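Side-chain contacts in autoinducer 2-binding protein LsrB (Clostridium saccharobutylicum DSM 13864, PDB 6DSP), which binds the quorum-sensing signal autoinducer 2 in the cleft between its two lobes, as a receptor of the bacterial solute-binding protein family: residues H159-N162 and A163-D167; V106-D110 and S111-P115; G249-S252 and P253-K257. All coordinates share one frame; numbering follows the deposited sequence.

All three contacts lie where the chain leaves a strand at the ligand cleft, and each includes a pocket residue. Contact 2 spans the end of strand 105-109 in the lobe with the larger, mixed sheet; contacts 1 and 3 lie at the ends of strands 155-160 and 246-249 of the four-stranded parallel sheet in the other lobe. Contacts 2 and 3 are buried, whereas the bend of contact 1 has exposed residues at Ala163 and Thr164. Contacts 1 and 2 touch each other across the cleft and each gives the ligand an aspartate; contact 3, about 7 Å from contact 1 at the nearest atoms, contributes the aromatic Phe250. An amide oxygen organises contact 1, a carboxylate contact 2 and a backbone carbonyl contact 3.

Contact 1: residues H159-N162 and A163-D167. With PAV ((2R,4S)-2-methyl-2,3,3,4-tetrahydroxytetrahydrofuran), chain C.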
loop_
_atom_site.group_PDB
_atom_site.type_symbol
_atom_site.label_atom_id
_atom_site.label_comp_id
_atom_site.label_asym_id
_atom_site.label_seq_id
_atom_site.Cartn_x
_atom_site.Cartn_y
_atom_site.Cartn_z
ATOM N N HIS A 159 -4.785 -10.327 7.638
ATOM C CA HIS A 159 -4.392 -11.137 6.468
ATOM C C HIS A 159 -3.768 -10.173 5.468
ATOM O O HIS A 159 -4.455 -9.300 4.926
ATOM C CB HIS A 159 -5.628 -11.834 5.871
ATOM C CG HIS A 159 -5.358 -12.566 4.581
ATOM N ND1 HIS A 159 -6.370 -13.129 3.827
ATOM C CD2 HIS A 159 -4.203 -12.788 3.893
ATOM C CE1 HIS A 159 -5.852 -13.672 2.733
ATOM N NE2 HIS A 159 -4.544 -13.476 2.748
ATOM N N TYR A 160 -2.460 -10.300 5.251
ATOM C CA TYR A 160 -1.802 -9.401 4.296
ATOM C C TYR A 160 -0.683 -10.161 3.584
ATOM O O TYR A 160 -0.708 -11.391 3.496
ATOM C CB TYR A 160 -1.455 -8.056 4.944
ATOM C CG TYR A 160 -0.593 -8.041 6.182
ATOM C CD1 TYR A 160 -1.125 -8.300 7.438
ATOM C CD2 TYR A 160 0.753 -7.686 6.092
ATOM C CE1 TYR A 160 -0.335 -8.176 8.582
ATOM C CE2 TYR A 160 1.538 -7.595 7.233
ATOM C CZ TYR A 160 0.979 -7.839 8.469
ATOM O OH TYR A 160 1.721 -7.710 9.609
ATOM N N SER A 161 0.275 -9.419 3.024
ATOM C CA SER A 161 1.236 -10.017 2.099
ATOM C C SER A 161 2.317 -10.836 2.792
ATOM O O SER A 161 2.502 -12.010 2.479
ATOM C CB SER A 161 1.844 -8.941 1.213
ATOM O OG SER A 161 2.563 -7.977 1.975
ATOM N N ASN A 162 3.104 -10.214 3.665
ATOM C CA ASN A 162 4.259 -10.894 4.232
ATOM C C ASN A 162 4.711 -10.148 5.486
ATOM O O ASN A 162 4.330 -8.994 5.720
ATOM C CB ASN A 162 5.395 -11.059 3.189
ATOM C CG ASN A 162 6.100 -9.729 2.875
ATOM O OD1 ASN A 162 6.756 -9.168 3.730
ATOM N ND2 ASN A 162 5.933 -9.213 1.644
ATOM N N ALA A 163 5.570 -10.811 6.274
ATOM C CA ALA A 163 5.938 -10.373 7.607
ATOM C C ALA A 163 7.008 -9.283 7.605
ATOM O O ALA A 163 7.313 -8.761 8.683
ATOM C CB ALA A 163 6.462 -11.555 8.413
ATOM N N THR A 164 7.614 -8.928 6.450
ATOM C CA THR A 164 8.720 -7.961 6.472
ATOM C C THR A 164 8.462 -6.680 5.702
ATOM O O THR A 164 9.144 -5.702 5.975
ATOM C CB THR A 164 10.032 -8.574 5.970
ATOM O OG1 THR A 164 9.917 -8.860 4.578
ATOM C CG2 THR A 164 10.359 -9.833 6.743
ATOM N N VAL A 165 7.517 -6.652 4.759
ATOM C CA VAL A 165 7.335 -5.455 3.962
ATOM C C VAL A 165 7.088 -4.236 4.858
ATOM O O VAL A 165 6.355 -4.305 5.851
ATOM C CB VAL A 165 6.201 -5.700 2.942
ATOM C CG1 VAL A 165 4.846 -5.906 3.607
ATOM C CG2 VAL A 165 6.156 -4.574 1.920
ATOM N N THR A 166 7.628 -3.088 4.481
ATOM C CA THR A 166 7.575 -1.927 5.368
ATOM C C THR A 166 6.158 -1.385 5.542
ATOM O O THR A 166 5.725 -1.164 6.679
ATOM C CB THR A 166 8.532 -0.865 4.871
ATOM O OG1 THR A 166 9.837 -1.432 4.903
ATOM C CG2 THR A 166 8.472 0.368 5.719
ATOM N N ASP A 167 5.415 -1.143 4.453
ATOM C CA ASP A 167 4.154 -0.433 4.613
ATOM C C ASP A 167 3.143 -1.225 5.445
ATOM O O ASP A 167 2.656 -0.755 6.494
ATOM C CB ASP A 167 3.573 0.054 3.270
ATOM C CG ASP A 167 3.176 -1.054 2.291
ATOM O OD1 ASP A 167 3.644 -2.207 2.382
ATOM O OD2 ASP A 167 2.383 -0.700 1.390
HETATM O O2 PAV C . -2.390 -2.317 0.672
HETATM C C2 PAV C . -1.717 -2.118 -0.589
HETATM C C1 PAV C . -2.622 -1.448 -1.647
HETATM O O5 PAV C . -1.553 -3.540 -1.138
HETATM C C5 PAV C . -0.495 -3.514 -1.994
HETATM C C4 PAV C . 0.196 -2.146 -1.845
HETATM O O4 PAV C . 1.610 -2.305 -1.777
HETATM C C3 PAV C . -0.449 -1.613 -0.562
HETATM O O3 PAV C . -0.480 -0.212 -0.574
HETATM O O13 PAV C . 0.239 -2.102 0.567
#
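Asn162 turns its side-chain oxygen onto the backbone of Thr164 and Val165, and two N-H groups grip that one atom. Thr164 N lies 2.9 Å from Asn162 OD1 in the carbonyl plane, while Val165 N, at 2.8 Å from the same OD1, is tilted 20° from it; both bonds are moderately bent at the hydrogen. With chi1 at 72°, CG of Asn162 sits between its own N and carbonyl carbon, which lays the amide over the N-H groups of the residues that follow. The two acceptor bonds should hold the amide against rotation, and its other end, ND2, packs 3.8 Å from Val165 CB, the two side chains crossing at about a right angle. CG1 of Val165 meets Ser161 OG, just past the strand, at 3.5 Å; the polar partner of that hydroxyl is Gln168 OE1.

One shell further out, Asn169 ND2 bonds to the carbonyl oxygens of both Asn162 and Val165, tying the bend to the first turn of helix 166-182. Val165 is the N-cap residue of this helix, and Asp167 follows in its first turn. Asp167 OD2 accepts a hydrogen bond from O13 of the ligand at 2.7 Å, while OD1 forms a salt bridge with Lys29, so both carboxylate oxygens are engaged. Lys29 and the nearby helix start probably favour the negative charge. Ser111 OG, from the facing lobe, probably pairs with Asp167 N.

The bend is an Asx turn set at the head of a helix. It opens the beta-alpha-beta crossover of strand 155-160, helix 166-182 and strand 187-195, whose strand-to-helix junction faces the ligand cleft, as is usual in periplasmic binding proteins.

Contact 2: residues V106-D110 and S111-P115; sequences VTTWD and SDVDP. With PAV ((2R,4S)-2-methyl-2,3,3,4-tetrahydroxytetrahydrofuran), chain C.
Thr108 and Asp112 face each other across a classic gamma turn centred on Asp110, just past the end of strand 105-109, that swings the chain back beside it. The turn is closed by Ser111 N, 2.8 Å from Trp109 O; Asp110 has the positive phi of 74° that such a turn needs. Its CG stands anti to the backbone N (chi1 179°), which carries the carboxylate out to the ligand. Asp110 OD1 accepts from ligand O3 and Asp110 OD2 from ligand O4, each at 2.6 Å, so the two oxygens serve two different hydroxyls of the ring. Each has a second partner in the protein: Gln124 NE2 for OD1 and Ser85 OG for OD2. The CB of Asp110 rests over one face of the Trp109 indole, near its rim.

Both oxygens of Asp112 are engaged as well. Its OD2 forms a salt bridge with Arg118, and OD1 also accepts a weak bond from Val113 N. Beside this polar cluster Thr108 CG2 packs against Val113 CG2 at 3.8 Å. The main bond to Asp112 OD1 comes from Thr108 OG1, which donates at 2.8 Å from well above the carboxylate plane, 49° out of it.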
loop_
_atom_site.group_PDB
_atom_site.type_symbol
_atom_site.label_atom_id
_atom_site.label_comp_id
_atom_site.label_asym_id
_atom_site.label_seq_id
_atom_site.Cartn_x
_atom_site.Cartn_y
_atom_site.Cartn_z
ATOM N N VAL A 106 17.277 7.785 -6.764
ATOM C CA VAL A 106 16.428 6.754 -6.167
ATOM C C VAL A 106 15.322 7.408 -5.342
ATOM O O VAL A 106 15.606 8.187 -4.418
ATOM C CB VAL A 106 17.241 5.769 -5.308
ATOM C CG1 VAL A 106 16.329 4.748 -4.651
ATOM C CG2 VAL A 106 18.344 5.073 -6.162
ATOM N N THR A 107 14.075 7.086 -5.672
ATOM C CA THR A 107 12.924 7.486 -4.865
ATOM C C THR A 107 12.069 6.255 -4.601
ATOM O O THR A 107 12.195 5.223 -5.280
ATOM C CB THR A 107 12.041 8.553 -5.561
ATOM O OG1 THR A 107 11.482 8.021 -6.768
ATOM C CG2 THR A 107 12.820 9.853 -5.852
ATOM N N THR A 108 11.133 6.378 -3.653
ATOM C CA THR A 108 10.208 5.295 -3.367
ATOM C C THR A 108 8.769 5.799 -3.383
ATOM O O THR A 108 8.503 7.000 -3.299
ATOM C CB THR A 108 10.516 4.616 -2.027
ATOM O OG1 THR A 108 10.691 5.647 -1.049
ATOM C CG2 THR A 108 11.803 3.790 -2.122
ATOM N N TRP A 109 7.832 4.860 -3.460
ATOM C CA TRP A 109 6.422 5.155 -3.288
ATOM C C TRP A 109 5.793 3.920 -2.680
ATOM O O TRP A 109 6.316 2.811 -2.869
ATOM C CB TRP A 109 5.790 5.513 -4.654
ATOM C CG TRP A 109 5.642 4.324 -5.582
ATOM C CD1 TRP A 109 6.661 3.602 -6.178
ATOM C CD2 TRP A 109 4.429 3.667 -5.939
ATOM N NE1 TRP A 109 6.122 2.536 -6.899
ATOM C CE2 TRP A 109 4.758 2.542 -6.751
ATOM C CE3 TRP A 109 3.086 3.910 -5.646
ATOM C CZ2 TRP A 109 3.787 1.680 -7.272
ATOM C CZ3 TRP A 109 2.113 3.047 -6.177
ATOM C CH2 TRP A 109 2.479 1.955 -6.998
ATOM N N ASP A 110 4.663 4.104 -1.980
ATOM C CA ASP A 110 3.826 2.997 -1.498
ATOM C C ASP A 110 4.454 2.262 -0.318
ATOM O O ASP A 110 3.957 2.377 0.809
ATOM C CB ASP A 110 3.436 2.075 -2.662
ATOM C CG ASP A 110 2.597 0.899 -2.223
ATOM O OD1 ASP A 110 1.623 1.131 -1.464
ATOM O OD2 ASP A 110 2.867 -0.246 -2.693
ATOM N N SER A 111 5.559 1.551 -0.527
ATOM C CA SER A 111 6.260 0.858 0.553
ATOM C C SER A 111 7.737 1.230 0.522
ATOM O O SER A 111 8.435 0.978 -0.476
ATOM C CB SER A 111 6.088 -0.659 0.457
ATOM O OG SER A 111 6.672 -1.207 1.632
ATOM N N ASP A 112 8.200 1.830 1.609
ATOM C CA ASP A 112 9.490 2.495 1.663
ATOM C C ASP A 112 10.633 1.494 1.871
ATOM O O ASP A 112 10.425 0.286 2.085
ATOM C CB ASP A 112 9.474 3.497 2.828
ATOM C CG ASP A 112 10.367 4.718 2.593
ATOM O OD1 ASP A 112 11.144 4.794 1.601
ATOM O OD2 ASP A 112 10.283 5.622 3.440
ATOM N N VAL A 113 11.853 2.024 1.747
ATOM C CA VAL A 113 13.071 1.288 2.078
ATOM C C VAL A 113 13.810 2.046 3.183
ATOM O O VAL A 113 13.310 3.061 3.690
ATOM C CB VAL A 113 13.975 1.099 0.835
ATOM C CG1 VAL A 113 13.218 0.368 -0.231
ATOM C CG2 VAL A 113 14.448 2.468 0.323
ATOM N N ASP A 114 15.029 1.622 3.534
ATOM C CA ASP A 114 15.820 2.362 4.501
ATOM C C ASP A 114 15.983 3.785 3.972
ATOM O O ASP A 114 16.427 3.956 2.826
ATOM C CB ASP A 114 17.187 1.682 4.627
ATOM C CG ASP A 114 18.103 2.308 5.665
ATOM O OD1 ASP A 114 17.964 3.494 5.947
ATOM O OD2 ASP A 114 18.994 1.574 6.148
ATOM N N PRO A 115 15.614 4.820 4.734
ATOM C CA PRO A 115 15.652 6.186 4.179
ATOM C C PRO A 115 17.056 6.652 3.816
ATOM O O PRO A 115 17.195 7.690 3.150
ATOM C CB PRO A 115 15.029 7.038 5.299
ATOM C CG PRO A 115 14.109 6.033 6.009
ATOM C CD PRO A 115 14.950 4.791 6.055
HETATM O O2 PAV C . -2.390 -2.317 0.672
HETATM C C2 PAV C . -1.717 -2.118 -0.589
HETATM C C1 PAV C . -2.622 -1.448 -1.647
HETATM O O5 PAV C . -1.553 -3.540 -1.138
HETATM C C5 PAV C . -0.495 -3.514 -1.994
HETATM C C4 PAV C . 0.196 -2.146 -1.845
HETATM O O4 PAV C . 1.610 -2.305 -1.777
HETATM C C3 PAV C . -0.449 -1.613 -0.562
HETATM O O3 PAV C . -0.480 -0.212 -0.574
HETATM O O13 PAV C . 0.239 -2.102 0.567
#

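Contact 3: residues G249-S252 and P253-K257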
loop_
_atom_site.group_PDB
_atom_site.type_symbol
_atom_site.label_atom_id
_atom_site.label_comp_id
_atom_site.label_asym_id
_atom_site.label_seq_id
_atom_site.Cartn_x
_atom_site.Cartn_y
_atom_site.Cartn_z
ATOM N N GLY A 249 -10.351 -3.862 4.246
ATOM C CA GLY A 249 -8.963 -3.822 3.836
ATOM C C GLY A 249 -8.754 -2.743 2.803
ATOM O O GLY A 249 -9.553 -1.815 2.685
ATOM N N PHE A 250 -7.640 -2.874 2.078
ATOM C CA PHE A 250 -7.262 -1.905 1.057
ATOM C C PHE A 250 -7.200 -2.568 -0.320
ATOM O O PHE A 250 -6.482 -3.571 -0.495
ATOM C CB PHE A 250 -5.877 -1.323 1.354
ATOM C CG PHE A 250 -5.819 -0.403 2.564
ATOM C CD1 PHE A 250 -6.901 0.442 2.928
ATOM C CD2 PHE A 250 -4.644 -0.340 3.309
ATOM C CE1 PHE A 250 -6.780 1.306 4.018
ATOM C CE2 PHE A 250 -4.517 0.532 4.393
ATOM C CZ PHE A 250 -5.591 1.354 4.747
ATOM N N ALA A 251 -7.861 -1.957 -1.311
ATOM C CA ALA A 251 -7.727 -2.392 -2.699
ATOM C C ALA A 251 -8.335 -1.322 -3.583
ATOM O O ALA A 251 -9.222 -0.578 -3.156
ATOM C CB ALA A 251 -8.415 -3.744 -2.954
ATOM N N SER A 252 -7.854 -1.247 -4.827
ATOM C CA SER A 252 -8.449 -0.317 -5.770
ATOM C C SER A 252 -9.903 -0.721 -6.040
ATOM O O SER A 252 -10.250 -1.908 -6.044
ATOM C CB SER A 252 -7.599 -0.179 -7.041
ATOM O OG SER A 252 -7.235 -1.444 -7.586
ATOM N N PRO A 253 -10.785 0.254 -6.250
ATOM C CA PRO A 253 -12.226 -0.048 -6.197
ATOM C C PRO A 253 -12.738 -0.938 -7.313
ATOM O O PRO A 253 -13.628 -1.760 -7.055
ATOM C CB PRO A 253 -12.872 1.343 -6.201
ATOM C CG PRO A 253 -11.811 2.250 -6.826
ATOM C CD PRO A 253 -10.502 1.699 -6.343
ATOM N N ASN A 254 -12.225 -0.804 -8.547
ATOM C CA ASN A 254 -12.759 -1.664 -9.600
ATOM C C ASN A 254 -12.609 -3.141 -9.241
ATOM O O ASN A 254 -13.476 -3.950 -9.595
ATOM C CB ASN A 254 -12.090 -1.392 -10.951
ATOM C CG ASN A 254 -12.555 -0.099 -11.607
ATOM O OD1 ASN A 254 -13.391 0.632 -11.079
ATOM N ND2 ASN A 254 -11.991 0.196 -12.780
ATOM N N SER A 255 -11.528 -3.511 -8.533
ATOM C CA SER A 255 -11.305 -4.913 -8.222
ATOM C C SER A 255 -12.307 -5.450 -7.214
ATOM O O SER A 255 -12.424 -6.673 -7.074
ATOM C CB SER A 255 -9.870 -5.155 -7.734
ATOM O OG SER A 255 -9.691 -4.616 -6.436
ATOM N N MET A 256 -13.025 -4.571 -6.492
ATOM C CA MET A 256 -13.935 -5.002 -5.436
ATOM C C MET A 256 -15.397 -4.753 -5.743
ATOM O O MET A 256 -16.242 -5.187 -4.955
ATOM C CB MET A 256 -13.606 -4.315 -4.100
ATOM C CG MET A 256 -12.181 -4.551 -3.599
ATOM S SD MET A 256 -11.814 -6.308 -3.322
ATOM C CE MET A 256 -13.037 -6.703 -2.035
ATOM N N LYS A 257 -15.725 -4.068 -6.841
ATOM C CA LYS A 257 -17.114 -3.670 -7.054
ATOM C C LYS A 257 -18.040 -4.873 -7.102
ATOM O O LYS A 257 -19.140 -4.837 -6.532
ATOM C CB LYS A 257 -17.251 -2.839 -8.320
ATOM C CG LYS A 257 -16.708 -1.427 -8.171
ATOM C CD LYS A 257 -16.761 -0.731 -9.499
ATOM C CE LYS A 257 -16.157 0.659 -9.430
ATOM N NZ LYS A 257 -16.123 1.289 -10.787
HETATM O O HOH W 1 -9.131 -1.899 -9.412
#
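The turn at 252-256, in the loop between strand 246-249 and helix 257-261 and just behind the pocket residue Phe250, is pinned by a serine side chain reaching back to a carbonyl three residues earlier. Ser255 OG donates to Ser252 O at 2.8 Å, in the carbonyl plane and with a C=O...O angle of 151°. The hydroxyl can do this because chi1 of 71° places it between the N and carbonyl carbon of Ser255, turned back toward the start of the loop. Ser255 N adds a weak bond to the same Ser252 O at 3.2 Å, so side chain and backbone of one residue share a single acceptor. A water extends the link: it lies 2.7 Å from Ser252 OG and takes a weak bond from Ser255 N. One residue on, Met256 N bonds to Pro253 O at 2.9 Å.

Ala251 CB packs against the flank of the turn, 3.8 Å from Ser255 OG and 3.9 Å from Met256 CG. Met256 is bent at both chi2 and chi3, curling its thioether back on itself. On another part of the turn Lys257 NZ reaches Asn254 OD1 at 2.8 Å, its ammonium group standing well off the amide plane, and also bonds to Tyr345 O.

Around the loop, Ala251 and Met256 pack on Leu228 of helix 227-237, Pro253 and Met256 on Trp268 of strand 268-270, and Ser252 and Pro253 on the C-terminal Phe347. Phe250 points the other way, into the cleft, with its ring set edge-to-face with Trp171 and Trp271 and touching helix 127-144.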